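Local coordinates for protein phosphoribosylamine--glycine ligase (PDB 1VKZ) that catalyses the ATP-dependent joining of glycine to 5-phospho-beta-D-ribosylamine, giving glycinamide ribonucleotide in purine biosynthesis, at residues 209-214 with 296-301; 302-307 with 323-328; 120-125 with 188-193; 105-110 with 145-150; 344-349 with 368-373. All coordinates share one frame; numbering follows the deposited sequence.

Contact 1 (209-214 with 296-301); sequences VILPFV and EVIVTL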
# COMPACT_ATOMS: atom_id res chain seq x y z
N VAL A 209 -13.44 -7.97 6.37
CA VAL A 209 -12.58 -8.68 7.31
C VAL A 209 -11.31 -7.89 7.42
O VAL A 209 -10.77 -7.45 6.41
CB VAL A 209 -12.33 -10.18 6.95
CG1 VAL A 209 -13.61 -10.80 6.42
CG2 VAL A 209 -11.23 -10.38 5.94
N ILE A 210 -10.85 -7.68 8.64
CA ILE A 210 -9.57 -6.98 8.86
C ILE A 210 -8.42 -7.97 8.75
O ILE A 210 -8.47 -9.04 9.30
CB ILE A 210 -9.56 -6.30 10.23
CG1 ILE A 210 -10.63 -5.21 10.26
CG2 ILE A 210 -8.20 -5.67 10.47
CD1 ILE A 210 -10.73 -4.48 11.53
N LEU A 211 -7.40 -7.60 8.00
CA LEU A 211 -6.24 -8.45 7.84
C LEU A 211 -5.23 -8.30 8.99
O LEU A 211 -5.28 -7.35 9.75
CB LEU A 211 -5.62 -8.14 6.49
CG LEU A 211 -6.57 -8.55 5.37
CD1 LEU A 211 -6.11 -8.05 4.00
CD2 LEU A 211 -6.72 -10.05 5.37
N PRO A 212 -4.32 -9.25 9.13
CA PRO A 212 -3.30 -9.15 10.13
C PRO A 212 -2.59 -7.82 10.06
O PRO A 212 -2.20 -7.37 8.98
CB PRO A 212 -2.33 -10.26 9.72
CG PRO A 212 -3.11 -11.22 9.07
CD PRO A 212 -4.17 -10.49 8.35
N PHE A 213 -2.39 -7.20 11.21
CA PHE A 213 -1.63 -5.95 11.30
C PHE A 213 -0.13 -6.22 11.14
O PHE A 213 0.40 -7.21 11.69
CB PHE A 213 -1.93 -5.21 12.62
CG PHE A 213 -3.36 -4.81 12.74
CD1 PHE A 213 -4.32 -5.72 13.15
CD2 PHE A 213 -3.78 -3.54 12.40
CE1 PHE A 213 -5.67 -5.35 13.25
CE2 PHE A 213 -5.14 -3.18 12.49
CZ PHE A 213 -6.07 -4.08 12.90
N VAL A 214 0.53 -5.37 10.37
CA VAL A 214 1.94 -5.55 10.06
C VAL A 214 2.65 -4.24 10.33
O VAL A 214 2.02 -3.21 10.38
CB VAL A 214 2.16 -6.09 8.61
CG1 VAL A 214 1.29 -7.27 8.36
CG2 VAL A 214 1.88 -5.08 7.58
N GLU A 296 2.93 -8.66 0.99
CA GLU A 296 3.92 -9.76 1.06
C GLU A 296 3.82 -10.45 2.41
O GLU A 296 3.75 -11.66 2.49
CB GLU A 296 5.35 -9.22 0.85
CG GLU A 296 5.69 -8.80 -0.57
CD GLU A 296 5.30 -7.38 -0.96
OE1 GLU A 296 4.26 -6.82 -0.51
OE2 GLU A 296 6.04 -6.82 -1.79
N VAL A 297 3.79 -9.66 3.48
CA VAL A 297 3.78 -10.23 4.82
C VAL A 297 2.44 -10.89 5.14
O VAL A 297 2.41 -12.00 5.65
CB VAL A 297 4.14 -9.17 5.87
CG1 VAL A 297 4.07 -9.75 7.26
CG2 VAL A 297 5.54 -8.71 5.63
N ILE A 298 1.36 -10.18 4.88
CA ILE A 298 0.02 -10.65 5.16
C ILE A 298 -0.21 -11.96 4.44
O ILE A 298 -0.63 -12.93 5.02
CB ILE A 298 -1.03 -9.58 4.72
CG1 ILE A 298 -0.96 -8.35 5.64
CG2 ILE A 298 -2.45 -10.17 4.75
CD1 ILE A 298 -1.60 -6.99 5.04
N VAL A 299 0.08 -11.98 3.15
CA VAL A 299 -0.06 -13.18 2.32
C VAL A 299 0.76 -14.36 2.84
O VAL A 299 0.30 -15.49 2.87
CB VAL A 299 0.33 -12.85 0.86
CG1 VAL A 299 0.41 -14.07 0.02
CG2 VAL A 299 -0.70 -11.86 0.26
N THR A 300 1.99 -14.08 3.26
CA THR A 300 2.86 -15.14 3.74
C THR A 300 2.35 -15.64 5.06
O THR A 300 2.66 -16.74 5.42
CB THR A 300 4.32 -14.66 3.91
OG1 THR A 300 4.80 -14.16 2.67
CG2 THR A 300 5.25 -15.83 4.18
N LEU A 301 1.56 -14.84 5.78
CA LEU A 301 1.02 -15.29 7.07
C LEU A 301 -0.14 -16.27 6.97
O LEU A 301 -0.38 -17.02 7.89
CB LEU A 301 0.60 -14.10 7.94
CG LEU A 301 1.75 -13.28 8.53
CD1 LEU A 301 1.22 -11.99 9.15
CD2 LEU A 301 2.54 -14.09 9.55
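This is a buried, mainly apolar contact between 209-214 and the helical segment 296-301, with no hydrogen bond across it. Ile-298 is the central side chain, touching Leu-211, Pro-212 and Val-214. Both branches are used. Its CG1 lies anti to the carbonyl carbon and meets Val-214 CG1 at 3.7 Å, the two side chains crossing at about a right angle. Its CG2, anti to the backbone N, points to the ring of Pro-212, where CD is 4.0 Å from Ile-298 CG2. The same methyl also touches Leu-211 CB, at 4.1 Å from Ile-298 CG2.

Two more aliphatic pairs extend the patch. Val-214 CG1 also meets Val-297 CG1 at 3.9 Å, and here the side chains slide past each other in opposite directions. One helical turn on, Leu-301 CD1 reaches Pro-212 CB at 4.0 Å.

Backbone against side chain is the second kind of contact. The carbonyl of Pro-212 faces the isoleucine, with Pro-212 O 3.7 Å from Ile-298 CG1. An alanine in place of Ile-298 would lose both branches and would probably loosen the packing on Leu-211, Pro-212 and Val-214 together.

Within the helix, Thr-300 OG1 donates to Glu-296 O at 2.7 Å, and that oxygen also takes Thr-300 N. Beyond the pair, Ile-298 touches Met-200 of strand 195-204, and Val-297 and Leu-301 touch Ala-328 of strand 327-334. Helix 294-301 packs on the chain that follows strand 207-210, an outer strand of an antiparallel sheet in the ATP-grasp fold.

Contact 2 (302-307 with 323-328); sequences NPEGFV and EPRGFA
Asn-302 OD1 is the best-held polar atom here, with three nitrogens close to it. One is a clear hydrogen bond: Gly-305 N donates to Asn-302 OD1 at 3.1 Å with an N-H...O angle of 156°. It comes from well above the carbonyl plane, not along a lone pair. The other two belong to Arg-325. Arg-325 NH2 is 2.9 Å from Asn-302 OD1, and Arg-325 NE is 3.2 Å from the same oxygen. The amide and guanidinium planes are 47° apart. Asn-302 CG is anti to the backbone N, which sets the amide over the first turn of the helix.

This is a helix N-cap. Asn-302 sits right before helix 303-315, with Pro-303 in its first position. Gly-305 suits the site, because a CB there would clash with Asn-302 ND2. The amide nitrogen also turns to 323-328: Asn-302 ND2 makes a weak hydrogen bond to Glu-323 O at 3.1 Å.

Arg-325 bends at chi2 and chi3, which brings its guanidinium back beside the cap. Pro-303 CD lies at the guanidinium edge, 4.1 Å from Arg-325 NH2. Glu-304 OE1 forms a long salt bridge with Arg-325 NH2 at 3.8 Å. The carboxylate oxygen is well out of the guanidinium plane, so only charge attraction acts. Pro-303 also packs on Trp-32 and Ala-33 of helix 25-36.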
# COMPACT_ATOMS: atom_id res chain seq x y z
N ASN A 302 -0.87 -16.24 5.85
CA ASN A 302 -1.95 -17.23 5.58
C ASN A 302 -2.46 -17.18 4.14
O ASN A 302 -3.51 -16.62 3.91
CB ASN A 302 -3.16 -17.01 6.50
CG ASN A 302 -4.17 -18.14 6.39
OD1 ASN A 302 -3.97 -19.06 5.62
ND2 ASN A 302 -5.24 -18.06 7.17
N PRO A 303 -1.75 -17.79 3.20
CA PRO A 303 -2.10 -17.69 1.79
C PRO A 303 -3.51 -18.19 1.46
O PRO A 303 -4.22 -17.57 0.67
CB PRO A 303 -1.08 -18.63 1.13
CG PRO A 303 0.03 -18.65 2.04
CD PRO A 303 -0.55 -18.61 3.40
N GLU A 304 -3.87 -19.29 2.10
CA GLU A 304 -5.19 -19.87 2.05
C GLU A 304 -6.30 -18.90 2.42
O GLU A 304 -7.28 -18.75 1.69
CB GLU A 304 -5.26 -21.03 3.05
CG GLU A 304 -4.60 -22.34 2.63
CD GLU A 304 -4.94 -23.49 3.59
OE1 GLU A 304 -4.97 -23.28 4.83
OE2 GLU A 304 -5.17 -24.62 3.11
N GLY A 305 -6.14 -18.28 3.59
CA GLY A 305 -7.18 -17.45 4.18
C GLY A 305 -7.33 -16.15 3.44
O GLY A 305 -8.44 -15.66 3.26
N PHE A 306 -6.22 -15.58 3.00
CA PHE A 306 -6.29 -14.40 2.14
C PHE A 306 -7.09 -14.72 0.87
O PHE A 306 -8.12 -14.11 0.60
CB PHE A 306 -4.88 -13.88 1.80
CG PHE A 306 -4.89 -12.73 0.86
CD1 PHE A 306 -5.12 -11.45 1.31
CD2 PHE A 306 -4.68 -12.92 -0.50
CE1 PHE A 306 -5.14 -10.37 0.43
CE2 PHE A 306 -4.72 -11.87 -1.37
CZ PHE A 306 -4.95 -10.57 -0.89
N VAL A 307 -6.64 -15.73 0.14
CA VAL A 307 -7.34 -16.18 -1.06
C VAL A 307 -8.82 -16.41 -0.84
O VAL A 307 -9.64 -15.96 -1.61
CB VAL A 307 -6.72 -17.47 -1.64
CG1 VAL A 307 -7.66 -18.12 -2.66
CG2 VAL A 307 -5.42 -17.16 -2.30
N GLU A 323 -6.69 -15.43 9.86
CA GLU A 323 -5.84 -15.66 11.02
C GLU A 323 -4.40 -15.87 10.55
O GLU A 323 -4.14 -16.70 9.68
CB GLU A 323 -6.30 -16.89 11.80
CG GLU A 323 -7.82 -17.02 12.03
CD GLU A 323 -8.34 -16.20 13.21
OE1 GLU A 323 -7.95 -15.01 13.34
OE2 GLU A 323 -9.16 -16.76 14.00
N PRO A 324 -3.46 -15.15 11.13
CA PRO A 324 -2.06 -15.35 10.80
C PRO A 324 -1.47 -16.60 11.44
O PRO A 324 -1.72 -16.90 12.63
CB PRO A 324 -1.39 -14.12 11.40
CG PRO A 324 -2.27 -13.72 12.55
CD PRO A 324 -3.65 -14.09 12.14
N ARG A 325 -0.67 -17.34 10.67
CA ARG A 325 0.07 -18.47 11.20
C ARG A 325 1.54 -18.09 11.30
O ARG A 325 2.20 -17.84 10.32
CB ARG A 325 -0.14 -19.71 10.33
CG ARG A 325 -1.48 -20.42 10.56
CD ARG A 325 -2.62 -19.93 9.67
NE ARG A 325 -2.34 -20.06 8.23
CZ ARG A 325 -2.37 -21.21 7.54
NH1 ARG A 325 -2.66 -22.37 8.14
NH2 ARG A 325 -2.10 -21.19 6.24
N GLY A 326 2.05 -18.02 12.51
CA GLY A 326 3.44 -17.73 12.73
C GLY A 326 3.71 -16.27 12.49
O GLY A 326 2.82 -15.47 12.62
N PHE A 327 4.96 -15.96 12.14
CA PHE A 327 5.40 -14.61 11.86
C PHE A 327 6.06 -14.56 10.49
O PHE A 327 6.72 -15.50 10.06
CB PHE A 327 6.40 -14.16 12.92
CG PHE A 327 5.81 -14.00 14.30
CD1 PHE A 327 5.75 -15.07 15.18
CD2 PHE A 327 5.36 -12.76 14.73
CE1 PHE A 327 5.23 -14.91 16.46
CE2 PHE A 327 4.82 -12.60 16.01
CZ PHE A 327 4.76 -13.67 16.87
N ALA A 328 5.88 -13.45 9.80
CA ALA A 328 6.54 -13.20 8.53
C ALA A 328 7.38 -11.90 8.60
O ALA A 328 6.99 -10.92 9.26
CB ALA A 328 5.50 -13.13 7.41

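Contact 3 (120-125 with 188-193); sequences RTARFE and IDEFLA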
# COMPACT_ATOMS: atom_id res chain seq x y z
N ARG A 120 -13.34 9.77 12.69
CA ARG A 120 -12.42 10.51 13.51
C ARG A 120 -11.17 10.80 12.71
O ARG A 120 -10.50 9.90 12.24
CB ARG A 120 -12.09 9.76 14.79
CG ARG A 120 -11.20 10.54 15.76
CD ARG A 120 -10.81 9.76 17.03
NE ARG A 120 -11.97 9.16 17.71
CZ ARG A 120 -12.45 7.93 17.48
NH1 ARG A 120 -11.90 7.13 16.59
NH2 ARG A 120 -13.50 7.50 18.17
N THR A 121 -10.89 12.09 12.53
CA THR A 121 -9.75 12.51 11.76
C THR A 121 -9.27 13.84 12.31
O THR A 121 -9.96 14.47 13.08
CB THR A 121 -10.16 12.58 10.25
OG1 THR A 121 -9.01 12.81 9.44
CG2 THR A 121 -11.08 13.76 9.94
N ALA A 122 -8.08 14.23 11.92
CA ALA A 122 -7.51 15.48 12.37
C ALA A 122 -8.29 16.63 11.83
O ALA A 122 -8.85 16.56 10.74
CB ALA A 122 -6.06 15.60 11.90
N ARG A 123 -8.32 17.70 12.61
CA ARG A 123 -8.86 18.98 12.18
C ARG A 123 -8.03 19.46 10.99
O ARG A 123 -6.85 19.17 10.89
CB ARG A 123 -8.80 19.96 13.34
CG ARG A 123 -9.93 20.95 13.40
CD ARG A 123 -9.88 21.86 14.64
NE ARG A 123 -8.49 22.10 15.08
CZ ARG A 123 -7.60 22.89 14.47
NH1 ARG A 123 -7.91 23.57 13.36
NH2 ARG A 123 -6.37 23.01 14.97
N PHE A 124 -8.66 20.18 10.08
CA PHE A 124 -8.07 20.48 8.78
C PHE A 124 -8.72 21.70 8.14
O PHE A 124 -9.87 21.99 8.43
CB PHE A 124 -8.28 19.28 7.82
CG PHE A 124 -9.71 19.13 7.37
CD1 PHE A 124 -10.64 18.43 8.14
CD2 PHE A 124 -10.16 19.74 6.20
CE1 PHE A 124 -11.98 18.34 7.73
CE2 PHE A 124 -11.48 19.63 5.81
CZ PHE A 124 -12.38 18.96 6.59
N GLU A 125 -8.00 22.35 7.24
CA GLU A 125 -8.60 23.33 6.33
C GLU A 125 -8.16 22.98 4.92
O GLU A 125 -7.23 22.20 4.73
CB GLU A 125 -8.13 24.75 6.64
CG GLU A 125 -8.45 25.28 8.03
CD GLU A 125 -9.90 25.69 8.22
OE1 GLU A 125 -10.75 25.43 7.33
OE2 GLU A 125 -10.20 26.28 9.28
N ILE A 188 -4.59 21.15 5.00
CA ILE A 188 -3.73 21.49 6.10
C ILE A 188 -4.30 20.66 7.23
O ILE A 188 -5.46 20.79 7.56
CB ILE A 188 -3.79 22.98 6.38
CG1 ILE A 188 -3.73 23.75 5.03
CG2 ILE A 188 -2.64 23.37 7.32
CD1 ILE A 188 -4.02 25.23 5.12
N ASP A 189 -3.50 19.76 7.78
CA ASP A 189 -3.98 18.84 8.78
C ASP A 189 -3.34 19.20 10.11
O ASP A 189 -2.15 19.52 10.21
CB ASP A 189 -3.63 17.40 8.37
CG ASP A 189 -4.84 16.43 8.44
OD1 ASP A 189 -5.96 16.89 8.72
OD2 ASP A 189 -4.74 15.18 8.26
N GLU A 190 -4.14 19.16 11.16
CA GLU A 190 -3.64 19.29 12.49
C GLU A 190 -2.75 18.08 12.74
O GLU A 190 -3.20 16.95 12.61
CB GLU A 190 -4.83 19.32 13.44
CG GLU A 190 -4.52 19.06 14.88
CD GLU A 190 -5.78 18.76 15.69
OE1 GLU A 190 -6.58 17.84 15.29
OE2 GLU A 190 -5.94 19.46 16.72
N PHE A 191 -1.48 18.33 13.09
CA PHE A 191 -0.54 17.25 13.40
C PHE A 191 -0.96 16.60 14.68
O PHE A 191 -1.36 17.29 15.61
CB PHE A 191 0.86 17.77 13.55
CG PHE A 191 1.88 16.70 13.82
CD1 PHE A 191 2.30 15.85 12.80
CD2 PHE A 191 2.47 16.59 15.10
CE1 PHE A 191 3.27 14.86 13.07
CE2 PHE A 191 3.45 15.62 15.37
CZ PHE A 191 3.85 14.76 14.34
N LEU A 192 -0.90 15.27 14.67
CA LEU A 192 -1.29 14.41 15.78
C LEU A 192 -0.08 13.69 16.34
O LEU A 192 0.53 12.85 15.68
CB LEU A 192 -2.32 13.38 15.28
CG LEU A 192 -3.64 14.00 14.82
CD1 LEU A 192 -4.62 12.97 14.15
CD2 LEU A 192 -4.30 14.70 15.98
N ALA A 193 0.29 14.01 17.57
CA ALA A 193 1.20 13.17 18.29
C ALA A 193 0.62 11.76 18.29
O ALA A 193 -0.61 11.58 18.40
CB ALA A 193 1.36 13.66 19.68
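Glu-190 carries much of this contact, and its side chain crosses that of Arg-123 at about a right angle. CB starts near the Arg-123 carbonyl, with Glu-190 CB 3.3 Å from Arg-123 O, and it also lies over one face of the Arg-123 guanidinium. CG is anti to the backbone N (chi1 163°), and the chain stays extended beyond it. Glu-190 CD then comes to 4.0 Å from Arg-123 CB. At the tip the two oxygens part. Glu-190 OE1 accepts from Arg-123 N at 3.2 Å, met from above the carboxylate plane. Glu-190 OE2 makes a long salt bridge to Arg-123 NH2 at 4.0 Å, with the two flat groups 68° apart.

The backbone of Glu-190 closes a ring with the same residue. Its N donates to Arg-123 O at 2.7 Å, nearly along the C=O axis. Further up the strands, Ile-188 N donates to Glu-125 O at 2.9 Å, and Glu-125 N returns a bond to Ile-188 O. This hydrogen-bonded pair follows the non-hydrogen-bonded pair of Phe-124 and Asp-189.

Ala-122 CB fits between three groups. It packs on Leu-192 CD1 at 3.7 Å and also touches Glu-190 O and Asp-189 OD1. The Asp-189 carboxylate is held from outside, OD1 by Lys-111 and OD2 by Lys-147. The pairing is antiparallel: 124-127 is the outer strand beside 186-190 in a four-stranded sheet of the ATP-grasp domain, and 188-193 belongs to the predicted ATP-binding region.

Contact 4 (105-110 with 145-150); sequences GSKVYA and VIKADG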
# COMPACT_ATOMS: atom_id res chain seq x y z
N GLY A 105 -7.98 9.16 -4.06
CA GLY A 105 -7.54 10.06 -5.14
C GLY A 105 -7.58 11.56 -4.86
O GLY A 105 -6.85 12.32 -5.48
N SER A 106 -8.49 11.96 -3.99
CA SER A 106 -8.68 13.31 -3.56
C SER A 106 -8.65 13.35 -2.04
O SER A 106 -9.64 13.01 -1.39
CB SER A 106 -10.03 13.83 -4.02
OG SER A 106 -10.26 15.15 -3.56
N LYS A 107 -7.51 13.77 -1.49
CA LYS A 107 -7.37 13.89 -0.07
C LYS A 107 -8.33 14.93 0.50
O LYS A 107 -8.74 14.81 1.64
CB LYS A 107 -5.92 14.18 0.28
CG LYS A 107 -5.05 12.96 0.19
CD LYS A 107 -3.63 13.22 0.73
CE LYS A 107 -2.72 11.97 0.59
NZ LYS A 107 -3.10 10.96 1.63
N VAL A 108 -8.72 15.93 -0.29
CA VAL A 108 -9.74 16.87 0.13
C VAL A 108 -11.11 16.23 0.23
O VAL A 108 -11.81 16.41 1.23
CB VAL A 108 -9.87 18.02 -0.83
CG1 VAL A 108 -10.96 18.98 -0.36
CG2 VAL A 108 -8.52 18.75 -0.95
N TYR A 109 -11.51 15.49 -0.82
CA TYR A 109 -12.76 14.77 -0.75
C TYR A 109 -12.78 13.88 0.47
O TYR A 109 -13.79 13.81 1.15
CB TYR A 109 -13.03 13.96 -2.01
CG TYR A 109 -14.25 13.04 -1.90
CD1 TYR A 109 -15.52 13.52 -2.15
CD2 TYR A 109 -14.11 11.71 -1.53
CE1 TYR A 109 -16.63 12.67 -2.06
CE2 TYR A 109 -15.20 10.88 -1.44
CZ TYR A 109 -16.45 11.37 -1.71
OH TYR A 109 -17.53 10.55 -1.61
N ALA A 110 -11.66 13.21 0.76
CA ALA A 110 -11.65 12.23 1.83
C ALA A 110 -11.97 12.90 3.14
O ALA A 110 -12.74 12.37 3.94
CB ALA A 110 -10.30 11.51 1.89
N VAL A 145 1.34 20.03 8.78
CA VAL A 145 1.15 18.96 7.83
C VAL A 145 0.35 19.49 6.66
O VAL A 145 -0.77 19.95 6.81
CB VAL A 145 0.41 17.78 8.44
CG1 VAL A 145 0.43 16.60 7.46
CG2 VAL A 145 1.01 17.42 9.77
N ILE A 146 0.97 19.44 5.49
CA ILE A 146 0.33 19.84 4.24
C ILE A 146 0.24 18.60 3.40
O ILE A 146 1.20 17.84 3.33
CB ILE A 146 1.22 20.89 3.52
CG1 ILE A 146 1.31 22.18 4.34
CG2 ILE A 146 0.74 21.16 2.13
CD1 ILE A 146 0.02 23.01 4.41
N LYS A 147 -0.90 18.38 2.78
CA LYS A 147 -1.13 17.21 1.97
C LYS A 147 -1.72 17.60 0.63
O LYS A 147 -2.76 18.23 0.57
CB LYS A 147 -2.12 16.27 2.66
CG LYS A 147 -1.84 16.02 4.13
CD LYS A 147 -2.58 14.76 4.58
CE LYS A 147 -3.42 15.04 5.82
NZ LYS A 147 -4.04 13.80 6.40
N ALA A 148 -1.05 17.18 -0.43
CA ALA A 148 -1.58 17.34 -1.78
C ALA A 148 -2.92 16.65 -1.98
O ALA A 148 -3.07 15.50 -1.62
CB ALA A 148 -0.58 16.79 -2.76
N ASP A 149 -3.88 17.34 -2.56
CA ASP A 149 -5.17 16.70 -2.84
C ASP A 149 -5.00 15.42 -3.64
O ASP A 149 -5.55 14.38 -3.28
CB ASP A 149 -6.14 17.62 -3.60
CG ASP A 149 -7.55 16.99 -3.77
OD1 ASP A 149 -7.93 16.16 -2.93
OD2 ASP A 149 -8.35 17.25 -4.68
N GLY A 150 -4.25 15.51 -4.73
CA GLY A 150 -4.13 14.42 -5.67
C GLY A 150 -3.04 13.45 -5.33
O GLY A 150 -2.29 13.60 -4.36
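The chain at 105-110 leaves one helix at Gly-105 and enters another at Lys-107, with Ser-106 between. The chain at 145-150 is a strand as far as Ala-148, and Asp-149 then turns it past the start of the second helix. Lys-107 N donates to Asp-149 O at 2.7 Å, almost straight at 172°, in the carbonyl plane and on a lone pair. Beside it, Gly-150 CA sends a C-H toward Gly-105 O at 3.4 Å.

The Asp-149 side chain finishes the join. CG is anti to the backbone N, which brings OD1 over the helix start. Two donors grip that oxygen. Ser-106 OG donates to Asp-149 OD1 at 2.6 Å through the syn lone pair, and Val-108 N donates to Asp-149 OD1 at 2.8 Å from above the carboxylate plane. Ser-106 is the N-cap of helix 107-116: its OG accepts from Tyr-109 N at 3.0 Å. The aspartate so reinforces the cap from the loop just after strand 144-148 of the ATP-grasp sheet. The helix start and the two donors would probably favour the charged form of its carboxylate. An alanine in place of Asp-149 would remove both side-chain bonds and would probably leave the serine cap and Val-108 N less firmly held.

Val-108 CG2 packs against the carboxylate, 3.3 Å from Asp-149 OD1. Lys-107 runs along the strand end, its CD 3.9 Å from Lys-147 CB. The two lysines cross at about a right angle. Lys-107 NZ goes on to a salt bridge with Glu-285, a predicted magnesium ligand, while Lys-147 NZ turns to Asp-189.

Contact 5 (344-349 with 368-373); sequences KGKEIT and LVTNGG
Four hydrogen bonds join loop 344-349 to the strand end at 368-373, and Thr-370 takes part in three. Gly-345 N donates to Thr-370 O at 2.8 Å. Thr-370 N donates to Lys-346 O at 2.8 Å, in the carbonyl plane. Thr-370 OG1 accepts from Lys-346 N at 3.1 Å. That hydroxyl sits between the backbone N and the carbonyl carbon (chi1 55°), which turns it to the loop. The fourth bond is the straightest: Ile-348 N donates to Leu-368 O at 3.0 Å and 171°.

Ile-348 supplies the apolar part. Its CD1 reaches across the strand, 4.0 Å from Leu-368 CG and 3.9 Å from Thr-370 CG2. At the other end Lys-344 crosses Asn-371 obliquely, its CE 3.5 Å from Gly-372 N.

Two glycines allow the backbone turns at this end of the contact. Gly-345 has a positive phi (79°), which favours glycine. Gly-372 has backbone angles that would jam a CB against the preceding carbonyl.

Further out, Ile-348 rests on Val-361, Val-375 and Phe-401. The loop lies along the outermost strand 367-370 of a six-stranded antiparallel sheet, whose partner within that sheet is strand 356-364.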
# COMPACT_ATOMS: atom_id res chain seq x y z
N LYS A 344 19.46 0.82 -12.58
CA LYS A 344 18.91 -0.38 -13.18
C LYS A 344 19.98 -1.22 -13.89
O LYS A 344 21.16 -0.86 -13.94
CB LYS A 344 17.83 0.05 -14.18
CG LYS A 344 16.87 1.09 -13.62
CD LYS A 344 15.54 1.10 -14.42
CE LYS A 344 14.33 1.34 -13.52
NZ LYS A 344 13.03 0.96 -14.18
N GLY A 345 19.55 -2.38 -14.39
CA GLY A 345 20.35 -3.18 -15.28
C GLY A 345 21.44 -4.01 -14.65
O GLY A 345 22.24 -4.61 -15.37
N LYS A 346 21.48 -4.06 -13.32
CA LYS A 346 22.54 -4.79 -12.61
C LYS A 346 22.14 -6.26 -12.46
O LYS A 346 20.96 -6.56 -12.30
CB LYS A 346 22.80 -4.15 -11.24
CG LYS A 346 23.16 -2.64 -11.29
CD LYS A 346 24.64 -2.39 -11.64
CE LYS A 346 24.89 -0.98 -12.20
NZ LYS A 346 24.58 -0.83 -13.67
N GLU A 347 23.11 -7.17 -12.52
CA GLU A 347 22.81 -8.61 -12.61
C GLU A 347 22.54 -9.24 -11.24
O GLU A 347 23.31 -9.05 -10.30
CB GLU A 347 23.93 -9.36 -13.35
CG GLU A 347 23.57 -10.81 -13.68
CD GLU A 347 24.65 -11.52 -14.47
OE1 GLU A 347 25.41 -10.83 -15.19
OE2 GLU A 347 24.72 -12.76 -14.38
N ILE A 348 21.45 -10.00 -11.14
CA ILE A 348 21.00 -10.57 -9.88
C ILE A 348 21.30 -12.05 -9.77
O ILE A 348 20.82 -12.85 -10.55
CB ILE A 348 19.47 -10.36 -9.72
CG1 ILE A 348 19.12 -8.87 -9.78
CG2 ILE A 348 18.98 -10.99 -8.43
CD1 ILE A 348 17.73 -8.62 -10.31
N THR A 349 22.08 -12.41 -8.76
CA THR A 349 22.31 -13.81 -8.42
C THR A 349 21.36 -14.20 -7.30
O THR A 349 21.22 -13.49 -6.31
CB THR A 349 23.77 -14.07 -8.06
OG1 THR A 349 24.52 -14.29 -9.27
CG2 THR A 349 23.92 -15.37 -7.31
N LEU A 368 18.87 -12.30 -15.17
CA LEU A 368 18.02 -11.53 -14.33
C LEU A 368 18.78 -10.23 -14.02
O LEU A 368 19.96 -10.27 -13.68
CB LEU A 368 17.70 -12.36 -13.08
CG LEU A 368 16.53 -11.95 -12.20
CD1 LEU A 368 15.28 -11.57 -13.01
CD2 LEU A 368 16.27 -13.08 -11.22
N VAL A 369 18.10 -9.09 -14.20
CA VAL A 369 18.68 -7.76 -13.98
C VAL A 369 17.73 -6.85 -13.18
O VAL A 369 16.50 -7.04 -13.23
CB VAL A 369 19.07 -7.08 -15.32
CG1 VAL A 369 19.86 -8.05 -16.21
CG2 VAL A 369 17.86 -6.58 -16.06
N THR A 370 18.27 -5.89 -12.43
CA THR A 370 17.40 -4.96 -11.68
C THR A 370 16.70 -4.05 -12.65
O THR A 370 17.25 -3.71 -13.68
CB THR A 370 18.18 -4.09 -10.66
OG1 THR A 370 19.23 -3.38 -11.31
CG2 THR A 370 18.87 -4.92 -9.59
N ASN A 371 15.48 -3.64 -12.29
CA ASN A 371 14.64 -2.84 -13.17
C ASN A 371 13.53 -2.19 -12.36
O ASN A 371 12.36 -2.40 -12.60
CB ASN A 371 14.06 -3.71 -14.29
CG ASN A 371 13.39 -2.89 -15.39
OD1 ASN A 371 14.03 -2.09 -16.07
ND2 ASN A 371 12.09 -3.11 -15.58
N GLY A 372 13.92 -1.40 -11.37
CA GLY A 372 12.96 -0.72 -10.51
C GLY A 372 13.62 -0.40 -9.20
O GLY A 372 14.69 -0.96 -8.86
N GLY A 373 12.99 0.47 -8.43
CA GLY A 373 13.57 0.91 -7.16
C GLY A 373 13.74 -0.20 -6.16
O GLY A 373 14.81 -0.39 -5.61

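Contacts 3 and 4 interlock along the chain: 105-110, 120-125, 145-150 and 188-193 alternate. Their centres are about 12 Å apart, and they share the four-stranded sheet in which strands 144-148 and 186-190 are neighbours. Segments 145-150 and 188-193 belong to the predicted ATP-binding region, so these contacts probably shape part of it. Contacts 1, 2 and 5 follow in series. Contacts 1 and 2, centres about 7 Å apart, touch where the end of helix 294-301 meets 325-328. Contact 1 packs within the ATP-grasp range; contact 2 links the start of helix 303-315 to the chain entering the six-stranded sheet. Contact 5, in the C domain and about 41 Å from contact 3 between centres, reaches that same sheet.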